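Local coordinates for beta-galactosidase (Marinomonas sp. ef1, PDB 6Y2K) that hydrolyses terminal beta-D-galactosyl residues in beta-galactosides as a cold-active family GH42 glycoside hydrolase that works as a hexamer, at the interface of chains A and B. Coordinates in Å, arbitrary orientation; residue numbers count along the deposited sequence, not the author numbering. Chains: chain A/B, beta-galactosidase.

The four contacts are neighbouring parts of the A–B interface of a hexamer; cold activity together with thermal stability relies on that hexameric arrangement. Contacts 1 and 2 are the ends, with the centres of their C-alpha atoms about 18 Å apart; contacts 3 and 4 lie between them, about 8 Å from each other. Contact 4 shares A:Gly360 with contact 1, and A:Gln363 and B:Gln427 with contact 3. The chain A loop around residues 356-364 therefore threads contacts 1, 3 and 4, while contact 2 uses a separate loop, 320-326. On chain B, segment 427-430 runs through contacts 2, 3 and 4 and strand 521-528 serves contacts 2 and 3, while 179-182 serves contact 1.

Contact 1: the interface of chains A and B. Residues chain A 11, 353, 359-360, 362; chain B 179, 181-182.
The 3-10 helix 9-11 and the loop 353-362 of chain A receive the turn of chain B that runs from B:Gly179 into the 3-10 helix 182-184. B:Phe182 hides 69 Å² against chain A, its CG anti to the backbone N (chi1 -171°), which sends the ring between A:His11, whose CE1 is 3.9 Å from CD1, and A:Glu362. Its CZ faces the carboxylate of A:Glu362, with OE2 3.6 Å away; the carboxyl carbon lies in the ring plane, so the acid meets the ring's edge, whose C-H groups are weakly positive. The guanidinium of A:Arg353 lies beside the rim rather than over the ring, NH1 4.1 Å from B:Phe182 CE1, with the planes 16° apart. A:Arg353 NH2 also donates to A:His11 ND1 at 2.8 Å, fixing the imidazole's rotation. The other nitrogen, A:His11 NE2, reaches B:Val181 O through a water 2.9 Å from NE2. A:Phe359 stands against one face of the imidazole, its CE1 over the centre. B:Val181 CG1 fits the corner between these rings, 3.7 Å from A:His11 CD2. B:Gly179, without a side chain, lets A:Phe359 lie against its backbone. A:His11 and A:Arg353 follow strands 2-6 and 348-352 of the GH42 catalytic barrel, which places the patch near the probable active-site mouth.

Contact 2: the interface of chains A and B. Residues chain A 320-321, 324-326; chain B 429-430, 528.
A:Asn326 ND2 donates to the backbone oxygen O of B:Gln429 at 2.9 Å, with the acceptor close to the asparagine's amide plane. The two side chains cross at about a right angle, yet their amide planes are only 24° apart; the glutamine amide donates to a different residue, from B:Gln429 NE2 to the backbone O of A:Val320, 3.0 Å away and also near its amide plane. A primary amide suits both places because its N-H groups can satisfy main-chain carbonyls of an irregular loop. Beside these bonds, A:Asn326 forms an antiparallel beta bridge with B:Ala528, at the end of strand 521-528: B:Ala528 N donates to A:Asn326 O at 3.1 Å, while the return bond from A:Asn326 N is weak. The small methyl of alanine suits so close an approach of the two backbones.

Further out, the bend of B:Gln429 at chi2 (62°) turns its amide back over the asparagine, and waters hold it at both ends. One joins NE2 to A:Asn326 O; another joins OE1 to A:Asn321 O. At the margin, the ring of A:His325 has A:Pro324 CB against one face and presents its edge to chain B, with CD2 3.6 Å from the hydroxyl oxygen OG of B:Ser430.

Contact 3: the interface of chains A and B. Residues chain A 356, 363-364; chain B 427, 500, 506, 526, 549.
The loop of chain A carrying A:Gln363 and A:Met364 meets the loops of chain B bearing B:Gln427, B:Lys500 and B:Ile506, with strands 521-528 and 549-555 at their far side. B:Lys500 and A:Gln363 approach from opposite directions, and the side-chain nitrogen NZ donates to the side-chain amide oxygen OE1 at 2.6 Å. The lysine lies tilted 28° from the plane of that carbonyl. A long, flexible lysine, likely charged, can reach across the join, and the neutral amide receives it as a dipole. CG of A:Gln363 sits between its own backbone N and carbonyl carbon (chi1 68°), and from there the chain extends toward the lysine.

A:Met364 hides 63 Å² against chain B. Its chain is bent at both chi2 and chi3, curling the thioether so that SD passes 3.8 Å from B:Lys500 NZ and CE meets B:Val526 CG2 at 4.0 Å. An unbranched, pliable methionine suits such an uneven surface. B:Val526 is backed by B:Trp549, one face of which receives the valine's CG1.

The backbone is fixed as well. A water links A:Met364 N to B:Gln427 OE1. On the other flank, A:Gln356 NE2 donates in the carbonyl plane to A:Gln363 O at 2.8 Å, and B:Ile506 CD1 packs 3.3 Å from that same oxygen.

Contact 4: the interface of chains A and B. Residues chain A 358, 360-361, 363; chain B 204-205, 427, 504-505.
In this GH42 beta-galactosidase, direct hydrogen bonds tie the A:Pro358 to A:Gln363 loop to chain B. The side-chain nitrogen NE2 of A:Gln363 serves both chains: it donates to B:Tyr504 O at 3.0 Å and, within its own loop, to A:Gly360 O at 3.0 Å. Both acceptors lie close to the plane of the glutamine amide, as suits its two N-H groups, although the nitrogen stands 38° above the plane of the tyrosine carbonyl. Further along, B:Gln427 NE2 donates to A:Gln361 O at 2.9 Å, its chain extended beyond CG to reach the carbonyl.

Water adds a second set of links. One molecule lies between A:Gly360 N and B:Tyr504 O, 2.8 Å from the glycine nitrogen. Another bonds to A:Gln361 O, giving that carbonyl a second partner, and passes on to B:Gln427 OE1.

Packing is the third kind. The side chains of A:Gln361 and B:Asn204 cross at about a right angle while their amide planes are 15° apart; the bend at chi2 (86°) lays the amide against the backbone of B:Asn204, CD 3.6 Å from CA. B:Pro205, the first residue of helix 205-233, where the rigid ring and missing N-H are well tolerated, places CD 3.7 Å from A:Gln361 CA. Its CB covers the centre of one face of the B:Tyr504 ring. At the edge of that phenol ring, in its plane, lies A:Gln363 OE1, 3.5 Å from B:Tyr504 CD1.

Contact 1: the interface of chains A and B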
ATOM      1  N   HIS A  11      51.438 -14.942  11.541  1.00 17.28           N
ATOM      2  CA  HIS A  11      50.758 -15.306  10.289  1.00 17.06           C
ATOM      3  C   HIS A  11      51.562 -15.047   9.018  1.00 17.26           C
ATOM      4  O   HIS A  11      51.119 -15.444   7.933  1.00 17.25           O
ATOM      5  CB  HIS A  11      49.420 -14.577  10.184  1.00 17.25           C
ATOM      6  CG  HIS A  11      48.448 -14.943  11.262  1.00 16.70           C
ATOM      7  ND1 HIS A  11      47.224 -14.331  11.393  1.00 16.62           N
ATOM      8  CD2 HIS A  11      48.526 -15.848  12.265  1.00 16.63           C
ATOM      9  CE1 HIS A  11      46.593 -14.833  12.440  1.00 16.94           C
ATOM     10  NE2 HIS A  11      47.359 -15.762  12.982  1.00 16.91           N
ATOM     11  N   ARG A 353      42.417  -5.923  10.869  1.00 16.06           N
ATOM     12  CA  ARG A 353      43.817  -6.097  11.239  1.00 16.14           C
ATOM     13  C   ARG A 353      44.736  -5.330  10.294  1.00 15.98           C
ATOM     14  O   ARG A 353      44.274  -4.593   9.424  1.00 16.01           O
ATOM     15  CB  ARG A 353      44.188  -7.581  11.245  1.00 15.99           C
ATOM     16  CG  ARG A 353      43.349  -8.435  10.310  1.00 16.74           C
ATOM     17  CD  ARG A 353      43.549  -9.917  10.586  1.00 16.77           C
ATOM     18  NE  ARG A 353      44.910 -10.350  10.286  1.00 16.77           N
ATOM     19  CZ  ARG A 353      45.364 -11.582  10.491  1.00 17.07           C
ATOM     20  NH1 ARG A 353      44.564 -12.510  10.998  1.00 16.98           N
ATOM     21  NH2 ARG A 353      46.618 -11.888  10.189  1.00 17.40           N
ATOM     22  N   PHE A 359      43.744 -17.175   5.082  1.00 17.03           N
ATOM     23  CA  PHE A 359      43.280 -18.453   5.640  1.00 17.26           C
ATOM     24  C   PHE A 359      42.384 -18.232   6.861  1.00 16.77           C
ATOM     25  O   PHE A 359      42.354 -17.139   7.434  1.00 16.46           O
ATOM     26  CB  PHE A 359      44.476 -19.354   6.033  1.00 17.82           C
ATOM     27  CG  PHE A 359      45.523 -18.651   6.855  1.00 18.15           C
ATOM     28  CD1 PHE A 359      45.334 -18.426   8.214  1.00 18.19           C
ATOM     29  CD2 PHE A 359      46.684 -18.170   6.252  1.00 18.86           C
ATOM     30  CE1 PHE A 359      46.283 -17.754   8.962  1.00 18.64           C
ATOM     31  CE2 PHE A 359      47.643 -17.507   6.999  1.00 19.05           C
ATOM     32  CZ  PHE A 359      47.436 -17.296   8.356  1.00 19.04           C
ATOM     33  N   GLY A 360      41.674 -19.291   7.249  1.00 16.27           N
ATOM     34  CA  GLY A 360      40.870 -19.307   8.478  1.00 16.07           C
ATOM     35  C   GLY A 360      39.504 -18.653   8.365  1.00 16.01           C
ATOM     36  O   GLY A 360      39.099 -18.197   7.279  1.00 16.27           O
ATOM     37  N   GLU A 362      38.210 -15.856   9.305  1.00 15.70           N
ATOM     38  CA  GLU A 362      38.140 -14.424   9.002  1.00 15.48           C
ATOM     39  C   GLU A 362      38.920 -14.037   7.743  1.00 15.39           C
ATOM     40  O   GLU A 362      39.310 -12.879   7.589  1.00 15.07           O
ATOM     41  CB  GLU A 362      38.625 -13.622  10.220  1.00 15.33           C
ATOM     42  CG  GLU A 362      37.690 -13.750  11.414  1.00 15.35           C
ATOM     43  CD  GLU A 362      38.150 -13.013  12.658  1.00 15.41           C
ATOM     44  OE1 GLU A 362      37.332 -12.917  13.604  1.00 15.03           O
ATOM     45  OE2 GLU A 362      39.315 -12.539  12.702  1.00 15.69           O
TER
ATOM     46  N   GLY B 179      45.547 -23.481   7.676  1.00 16.68           N
ATOM     47  CA  GLY B 179      45.915 -22.237   8.358  1.00 16.00           C
ATOM     48  C   GLY B 179      45.651 -22.261   9.862  1.00 15.86           C
ATOM     49  O   GLY B 179      45.223 -21.256  10.443  1.00 15.09           O
ATOM     50  N   VAL B 181      47.401 -22.044  12.459  1.00 15.45           N
ATOM     51  CA  VAL B 181      48.003 -21.000  13.303  1.00 15.72           C
ATOM     52  C   VAL B 181      46.938 -20.017  13.819  1.00 15.75           C
ATOM     53  O   VAL B 181      47.023 -19.521  14.956  1.00 16.31           O
ATOM     54  CB  VAL B 181      49.138 -20.249  12.561  1.00 16.16           C
ATOM     55  CG1 VAL B 181      48.608 -19.443  11.377  1.00 16.28           C
ATOM     56  CG2 VAL B 181      49.907 -19.355  13.533  1.00 16.21           C
ATOM     57  N   PHE B 182      45.931 -19.762  12.983  1.00 15.52           N
ATOM     58  CA  PHE B 182      44.792 -18.917  13.330  1.00 15.56           C
ATOM     59  C   PHE B 182      44.026 -19.481  14.535  1.00 15.47           C
ATOM     60  O   PHE B 182      43.707 -20.677  14.583  1.00 15.55           O
ATOM     61  CB  PHE B 182      43.869 -18.780  12.106  1.00 15.61           C
ATOM     62  CG  PHE B 182      42.773 -17.769  12.270  1.00 15.46           C
ATOM     63  CD1 PHE B 182      43.049 -16.409  12.193  1.00 15.60           C
ATOM     64  CD2 PHE B 182      41.459 -18.176  12.492  1.00 15.76           C
ATOM     65  CE1 PHE B 182      42.045 -15.466  12.352  1.00 15.50           C
ATOM     66  CE2 PHE B 182      40.442 -17.241  12.633  1.00 15.67           C
ATOM     67  CZ  PHE B 182      40.734 -15.883  12.561  1.00 15.73           C
TER
HETATM   68  O   HOH W   1      47.431 -16.546  15.758  1.00 16.95           O

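Contact 2: the interface of chains A and B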
ATOM      1  N   VAL A 320      33.727  -6.680   6.987  1.00 15.78           N
ATOM      2  CA  VAL A 320      34.012  -7.783   7.913  1.00 15.43           C
ATOM      3  C   VAL A 320      33.385  -9.102   7.390  1.00 15.88           C
ATOM      4  O   VAL A 320      32.785  -9.123   6.320  1.00 15.74           O
ATOM      5  CB  VAL A 320      33.576  -7.448   9.363  1.00 15.42           C
ATOM      6  CG1 VAL A 320      34.260  -6.162   9.848  1.00 15.87           C
ATOM      7  CG2 VAL A 320      32.062  -7.340   9.505  1.00 15.17           C
ATOM      8  N   ASN A 321      33.548 -10.194   8.144  1.00 15.76           N
ATOM      9  CA  ASN A 321      33.114 -11.540   7.721  1.00 16.04           C
ATOM     10  C   ASN A 321      31.872 -12.067   8.438  1.00 16.35           C
ATOM     11  O   ASN A 321      31.237 -12.991   7.936  1.00 17.52           O
ATOM     12  CB  ASN A 321      34.223 -12.559   7.994  1.00 15.69           C
ATOM     13  CG  ASN A 321      34.588 -12.629   9.469  1.00 15.68           C
ATOM     14  OD1 ASN A 321      35.165 -11.678   9.999  1.00 15.88           O
ATOM     15  ND2 ASN A 321      34.211 -13.722  10.150  1.00 14.75           N
ATOM     16  N   PRO A 324      25.375 -11.133   8.978  1.00 14.51           N
ATOM     17  CA  PRO A 324      24.662 -11.758   7.851  1.00 14.50           C
ATOM     18  C   PRO A 324      24.993 -11.107   6.501  1.00 14.74           C
ATOM     19  O   PRO A 324      25.168 -11.807   5.494  1.00 14.61           O
ATOM     20  CB  PRO A 324      23.177 -11.582   8.222  1.00 14.64           C
ATOM     21  CG  PRO A 324      23.172 -11.488   9.714  1.00 14.60           C
ATOM     22  CD  PRO A 324      24.472 -10.840  10.110  1.00 14.38           C
ATOM     23  N   HIS A 325      25.115  -9.780   6.487  1.00 14.56           N
ATOM     24  CA  HIS A 325      25.547  -9.062   5.288  1.00 14.46           C
ATOM     25  C   HIS A 325      26.692  -8.144   5.666  1.00 14.60           C
ATOM     26  O   HIS A 325      26.704  -7.582   6.770  1.00 14.58           O
ATOM     27  CB  HIS A 325      24.380  -8.289   4.674  1.00 14.48           C
ATOM     28  CG  HIS A 325      23.095  -9.057   4.689  1.00 14.49           C
ATOM     29  ND1 HIS A 325      22.144  -8.888   5.669  1.00 14.39           N
ATOM     30  CD2 HIS A 325      22.628 -10.036   3.874  1.00 14.63           C
ATOM     31  CE1 HIS A 325      21.138  -9.721   5.456  1.00 14.85           C
ATOM     32  NE2 HIS A 325      21.407 -10.431   4.374  1.00 15.13           N
ATOM     33  N   ASN A 326      27.645  -8.006   4.743  1.00 14.35           N
ATOM     34  CA  ASN A 326      28.921  -7.345   5.013  1.00 14.82           C
ATOM     35  C   ASN A 326      29.292  -6.344   3.912  1.00 14.61           C
ATOM     36  O   ASN A 326      30.132  -6.619   3.047  1.00 14.19           O
ATOM     37  CB  ASN A 326      29.998  -8.406   5.210  1.00 14.96           C
ATOM     38  CG  ASN A 326      29.692  -9.315   6.392  1.00 15.41           C
ATOM     39  OD1 ASN A 326      29.728  -8.881   7.545  1.00 15.94           O
ATOM     40  ND2 ASN A 326      29.341 -10.566   6.108  1.00 15.33           N
TER
ATOM     41  N   GLN B 429      28.976 -15.338   2.893  1.00 15.40           N
ATOM     42  CA  GLN B 429      29.550 -13.995   3.075  1.00 15.29           C
ATOM     43  C   GLN B 429      28.519 -12.854   2.929  1.00 15.43           C
ATOM     44  O   GLN B 429      28.628 -11.842   3.642  1.00 14.78           O
ATOM     45  CB  GLN B 429      30.823 -13.807   2.227  1.00 15.27           C
ATOM     46  CG  GLN B 429      31.495 -12.439   2.302  1.00 15.06           C
ATOM     47  CD  GLN B 429      31.997 -12.056   3.685  1.00 14.99           C
ATOM     48  OE1 GLN B 429      32.220 -12.907   4.553  1.00 14.74           O
ATOM     49  NE2 GLN B 429      32.214 -10.753   3.886  1.00 15.04           N
ATOM     50  N   SER B 430      27.549 -13.004   2.023  1.00 15.52           N
ATOM     51  CA  SER B 430      26.232 -12.385   2.178  1.00 16.48           C
ATOM     52  C   SER B 430      25.228 -13.511   2.377  1.00 16.85           C
ATOM     53  O   SER B 430      25.214 -14.459   1.579  1.00 16.21           O
ATOM     54  CB  SER B 430      25.823 -11.582   0.944  1.00 16.60           C
ATOM     55  OG  SER B 430      24.457 -11.208   1.039  1.00 17.06           O
ATOM     56  N   ALA B 528      29.331  -7.161   0.120  1.00 14.09           N
ATOM     57  CA  ALA B 528      28.386  -8.259   0.284  1.00 14.66           C
ATOM     58  C   ALA B 528      27.098  -7.694   0.874  1.00 15.09           C
ATOM     59  O   ALA B 528      27.102  -7.161   1.989  1.00 15.26           O
ATOM     60  CB  ALA B 528      28.982  -9.342   1.167  1.00 14.60           C
TER
HETATM   61  O   HOH W   2      32.243  -8.294   2.154  1.00 13.32           O
HETATM   62  O   HOH W   3      32.205 -15.136   6.013  1.00 21.77           O

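Contact 3: the interface of chains A and B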
ATOM      1  N   GLN A 356      44.881  -8.373   5.786  1.00 16.85           N
ATOM      2  CA  GLN A 356      43.821  -9.381   5.664  1.00 16.71           C
ATOM      3  C   GLN A 356      44.439 -10.769   5.491  1.00 16.92           C
ATOM      4  O   GLN A 356      45.284 -10.957   4.618  1.00 16.98           O
ATOM      5  CB  GLN A 356      42.927  -9.038   4.469  1.00 16.24           C
ATOM      6  CG  GLN A 356      41.804 -10.026   4.173  1.00 15.96           C
ATOM      7  CD  GLN A 356      40.951  -9.616   2.984  1.00 15.64           C
ATOM      8  OE1 GLN A 356      40.974  -8.457   2.535  1.00 14.78           O
ATOM      9  NE2 GLN A 356      40.180 -10.568   2.471  1.00 15.47           N
ATOM     10  N   GLN A 363      39.112 -14.975   6.817  1.00 15.17           N
ATOM     11  CA  GLN A 363      39.801 -14.652   5.563  1.00 15.61           C
ATOM     12  C   GLN A 363      39.113 -13.534   4.729  1.00 15.71           C
ATOM     13  O   GLN A 363      39.783 -12.862   3.941  1.00 15.50           O
ATOM     14  CB  GLN A 363      40.077 -15.915   4.721  1.00 15.69           C
ATOM     15  CG  GLN A 363      38.854 -16.611   4.136  1.00 16.31           C
ATOM     16  CD  GLN A 363      39.175 -17.985   3.568  1.00 16.20           C
ATOM     17  OE1 GLN A 363      39.098 -18.198   2.354  1.00 15.83           O
ATOM     18  NE2 GLN A 363      39.550 -18.928   4.447  1.00 16.54           N
ATOM     19  N   MET A 364      37.805 -13.322   4.923  1.00 15.71           N
ATOM     20  CA  MET A 364      37.090 -12.203   4.278  1.00 16.37           C
ATOM     21  C   MET A 364      37.018 -10.911   5.117  1.00 15.86           C
ATOM     22  O   MET A 364      36.369  -9.950   4.695  1.00 15.95           O
ATOM     23  CB  MET A 364      35.669 -12.634   3.880  1.00 17.14           C
ATOM     24  CG  MET A 364      35.608 -13.834   2.947  1.00 17.57           C
ATOM     25  SD  MET A 364      36.503 -13.596   1.400  1.00 18.87           S
ATOM     26  CE  MET A 364      35.454 -12.414   0.571  1.00 18.60           C
TER
ATOM     27  N   GLN B 427      30.845 -20.494   3.623  1.00 17.27           N
ATOM     28  CA  GLN B 427      30.896 -19.040   3.882  1.00 17.37           C
ATOM     29  C   GLN B 427      30.250 -18.291   2.714  1.00 17.06           C
ATOM     30  O   GLN B 427      30.936 -17.906   1.755  1.00 16.86           O
ATOM     31  CB  GLN B 427      32.332 -18.545   4.106  1.00 17.64           C
ATOM     32  CG  GLN B 427      32.960 -19.033   5.405  1.00 18.54           C
ATOM     33  CD  GLN B 427      34.194 -18.237   5.815  1.00 18.71           C
ATOM     34  OE1 GLN B 427      34.880 -17.642   4.969  1.00 20.22           O
ATOM     35  NE2 GLN B 427      34.483 -18.215   7.120  1.00 17.92           N
ATOM     36  N   LYS B 500      39.108 -19.133  -4.509  1.00 17.10           N
ATOM     37  CA  LYS B 500      39.618 -20.017  -3.454  1.00 17.61           C
ATOM     38  C   LYS B 500      40.616 -21.039  -3.988  1.00 17.88           C
ATOM     39  O   LYS B 500      40.461 -21.560  -5.100  1.00 18.41           O
ATOM     40  CB  LYS B 500      38.475 -20.780  -2.757  1.00 17.37           C
ATOM     41  CG  LYS B 500      37.387 -19.923  -2.122  1.00 17.30           C
ATOM     42  CD  LYS B 500      37.882 -19.145  -0.918  1.00 17.43           C
ATOM     43  CE  LYS B 500      36.822 -18.191  -0.391  1.00 17.73           C
ATOM     44  NZ  LYS B 500      37.374 -17.254   0.625  1.00 17.81           N
ATOM     45  N   ILE B 506      42.602 -17.808   0.130  1.00 19.37           N
ATOM     46  CA  ILE B 506      42.563 -16.835  -0.965  1.00 19.69           C
ATOM     47  C   ILE B 506      43.826 -17.034  -1.811  1.00 20.41           C
ATOM     48  O   ILE B 506      44.912 -17.107  -1.245  1.00 21.32           O
ATOM     49  CB  ILE B 506      42.486 -15.389  -0.436  1.00 19.58           C
ATOM     50  CG1 ILE B 506      41.180 -15.198   0.358  1.00 19.58           C
ATOM     51  CG2 ILE B 506      42.601 -14.396  -1.587  1.00 19.10           C
ATOM     52  CD1 ILE B 506      41.053 -13.868   1.065  1.00 19.76           C
ATOM     53  N   VAL B 526      35.198  -7.236  -1.642  1.00 15.23           N
ATOM     54  CA  VAL B 526      33.797  -7.568  -1.908  1.00 14.93           C
ATOM     55  C   VAL B 526      32.843  -6.722  -1.055  1.00 14.64           C
ATOM     56  O   VAL B 526      33.021  -6.604   0.151  1.00 14.84           O
ATOM     57  CB  VAL B 526      33.511  -9.056  -1.592  1.00 15.34           C
ATOM     58  CG1 VAL B 526      32.043  -9.400  -1.835  1.00 15.41           C
ATOM     59  CG2 VAL B 526      34.394  -9.977  -2.430  1.00 15.28           C
ATOM     60  N   TRP B 549      25.939  -9.537  -4.172  1.00 15.80           N
ATOM     61  CA  TRP B 549      27.380  -9.678  -4.327  1.00 15.40           C
ATOM     62  C   TRP B 549      27.883  -8.657  -5.352  1.00 15.11           C
ATOM     63  O   TRP B 549      27.393  -8.606  -6.471  1.00 14.54           O
ATOM     64  CB  TRP B 549      27.692 -11.096  -4.797  1.00 15.13           C
ATOM     65  CG  TRP B 549      29.120 -11.471  -4.663  1.00 15.03           C
ATOM     66  CD1 TRP B 549      30.083 -11.405  -5.629  1.00 15.35           C
ATOM     67  CD2 TRP B 549      29.759 -11.971  -3.492  1.00 15.06           C
ATOM     68  NE1 TRP B 549      31.289 -11.833  -5.129  1.00 15.16           N
ATOM     69  CE2 TRP B 549      31.116 -12.191  -3.817  1.00 15.27           C
ATOM     70  CE3 TRP B 549      29.314 -12.256  -2.193  1.00 15.28           C
ATOM     71  CZ2 TRP B 549      32.042 -12.693  -2.891  1.00 15.42           C
ATOM     72  CZ3 TRP B 549      30.229 -12.750  -1.270  1.00 15.38           C
ATOM     73  CH2 TRP B 549      31.584 -12.963  -1.625  1.00 15.37           C
TER
HETATM   74  O   HOH W   4      35.727 -15.155   6.185  1.00 14.27           O

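Contact 4: the interface of chains A and B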
ATOM      1  N   PRO A 358      44.808 -14.705   4.429  1.00 17.43           N
ATOM      2  CA  PRO A 358      44.243 -15.509   3.341  1.00 17.48           C
ATOM      3  C   PRO A 358      43.655 -16.860   3.788  1.00 17.59           C
ATOM      4  O   PRO A 358      43.114 -17.589   2.948  1.00 18.14           O
ATOM      5  CB  PRO A 358      45.449 -15.725   2.426  1.00 17.46           C
ATOM      6  CG  PRO A 358      46.582 -15.833   3.375  1.00 17.81           C
ATOM      7  CD  PRO A 358      46.275 -14.856   4.494  1.00 17.87           C
ATOM      8  N   GLY A 360      41.674 -19.291   7.249  1.00 16.27           N
ATOM      9  CA  GLY A 360      40.870 -19.307   8.478  1.00 16.07           C
ATOM     10  C   GLY A 360      39.504 -18.653   8.365  1.00 16.01           C
ATOM     11  O   GLY A 360      39.099 -18.197   7.279  1.00 16.27           O
ATOM     12  N   GLN A 361      38.807 -18.599   9.505  1.00 15.64           N
ATOM     13  CA  GLN A 361      37.410 -18.138   9.603  1.00 15.73           C
ATOM     14  C   GLN A 361      37.201 -16.701   9.099  1.00 15.89           C
ATOM     15  O   GLN A 361      36.144 -16.367   8.553  1.00 16.22           O
ATOM     16  CB  GLN A 361      36.915 -18.225  11.068  1.00 15.69           C
ATOM     17  CG  GLN A 361      36.606 -19.620  11.602  1.00 15.65           C
ATOM     18  CD  GLN A 361      37.806 -20.382  12.182  1.00 15.85           C
ATOM     19  OE1 GLN A 361      38.955 -20.186  11.761  1.00 16.25           O
ATOM     20  NE2 GLN A 361      37.534 -21.269  13.145  1.00 15.33           N
ATOM     21  N   GLN A 363      39.112 -14.975   6.817  1.00 15.17           N
ATOM     22  CA  GLN A 363      39.801 -14.652   5.563  1.00 15.61           C
ATOM     23  C   GLN A 363      39.113 -13.534   4.729  1.00 15.71           C
ATOM     24  O   GLN A 363      39.783 -12.862   3.941  1.00 15.50           O
ATOM     25  CB  GLN A 363      40.077 -15.915   4.721  1.00 15.69           C
ATOM     26  CG  GLN A 363      38.854 -16.611   4.136  1.00 16.31           C
ATOM     27  CD  GLN A 363      39.175 -17.985   3.568  1.00 16.20           C
ATOM     28  OE1 GLN A 363      39.098 -18.198   2.354  1.00 15.83           O
ATOM     29  NE2 GLN A 363      39.550 -18.928   4.447  1.00 16.54           N
TER
ATOM     30  N   ASN B 204      36.746 -23.775  11.390  1.00 15.37           N
ATOM     31  CA  ASN B 204      37.593 -23.383  10.260  1.00 15.37           C
ATOM     32  C   ASN B 204      36.882 -23.820   8.974  1.00 15.61           C
ATOM     33  O   ASN B 204      36.461 -24.972   8.885  1.00 16.21           O
ATOM     34  CB  ASN B 204      38.964 -24.065  10.374  1.00 15.39           C
ATOM     35  CG  ASN B 204      39.986 -23.563   9.357  1.00 15.69           C
ATOM     36  OD1 ASN B 204      39.639 -22.973   8.329  1.00 15.72           O
ATOM     37  ND2 ASN B 204      41.264 -23.824   9.637  1.00 14.81           N
ATOM     38  N   PRO B 205      36.723 -22.907   7.987  1.00 15.41           N
ATOM     39  CA  PRO B 205      36.109 -23.366   6.736  1.00 15.24           C
ATOM     40  C   PRO B 205      36.850 -24.521   6.034  1.00 15.32           C
ATOM     41  O   PRO B 205      36.203 -25.308   5.335  1.00 15.87           O
ATOM     42  CB  PRO B 205      36.081 -22.099   5.863  1.00 15.44           C
ATOM     43  CG  PRO B 205      37.056 -21.154   6.501  1.00 15.63           C
ATOM     44  CD  PRO B 205      36.954 -21.448   7.967  1.00 15.48           C
ATOM     45  N   GLN B 427      30.845 -20.494   3.623  1.00 17.27           N
ATOM     46  CA  GLN B 427      30.896 -19.040   3.882  1.00 17.37           C
ATOM     47  C   GLN B 427      30.250 -18.291   2.714  1.00 17.06           C
ATOM     48  O   GLN B 427      30.936 -17.906   1.755  1.00 16.86           O
ATOM     49  CB  GLN B 427      32.332 -18.545   4.106  1.00 17.64           C
ATOM     50  CG  GLN B 427      32.960 -19.033   5.405  1.00 18.54           C
ATOM     51  CD  GLN B 427      34.194 -18.237   5.815  1.00 18.71           C
ATOM     52  OE1 GLN B 427      34.880 -17.642   4.969  1.00 20.22           O
ATOM     53  NE2 GLN B 427      34.483 -18.215   7.120  1.00 17.92           N
ATOM     54  N   TYR B 504      40.784 -24.011   0.856  1.00 19.59           N
ATOM     55  CA  TYR B 504      40.000 -22.896   1.382  1.00 18.70           C
ATOM     56  C   TYR B 504      40.885 -21.717   1.827  1.00 18.54           C
ATOM     57  O   TYR B 504      40.798 -21.247   2.958  1.00 18.25           O
ATOM     58  CB  TYR B 504      39.041 -23.367   2.498  1.00 18.13           C
ATOM     59  CG  TYR B 504      37.662 -22.733   2.439  1.00 17.84           C
ATOM     60  CD1 TYR B 504      37.501 -21.347   2.414  1.00 17.47           C
ATOM     61  CD2 TYR B 504      36.508 -23.527   2.420  1.00 17.69           C
ATOM     62  CE1 TYR B 504      36.238 -20.769   2.359  1.00 17.28           C
ATOM     63  CE2 TYR B 504      35.246 -22.958   2.361  1.00 17.26           C
ATOM     64  CZ  TYR B 504      35.111 -21.577   2.334  1.00 17.07           C
ATOM     65  OH  TYR B 504      33.858 -21.016   2.264  1.00 16.42           O
ATOM     66  N   GLN B 505      41.741 -21.252   0.919  1.00 18.61           N
ATOM     67  CA  GLN B 505      42.486 -20.013   1.128  1.00 19.28           C
ATOM     68  C   GLN B 505      42.315 -19.093  -0.068  1.00 19.33           C
ATOM     69  O   GLN B 505      41.955 -19.545  -1.154  1.00 19.14           O
ATOM     70  CB  GLN B 505      43.981 -20.279   1.356  1.00 19.43           C
ATOM     71  CG  GLN B 505      44.296 -21.150   2.568  1.00 19.82           C
ATOM     72  CD  GLN B 505      45.772 -21.152   2.944  1.00 20.73           C
ATOM     73  OE1 GLN B 505      46.514 -20.227   2.601  1.00 20.47           O
ATOM     74  NE2 GLN B 505      46.199 -22.186   3.676  1.00 20.18           N
TER
HETATM   75  O   HOH W   5      35.727 -15.155   6.185  1.00 14.27           O
HETATM   76  O   HOH W   6      41.723 -21.603   5.659  1.00 23.05           O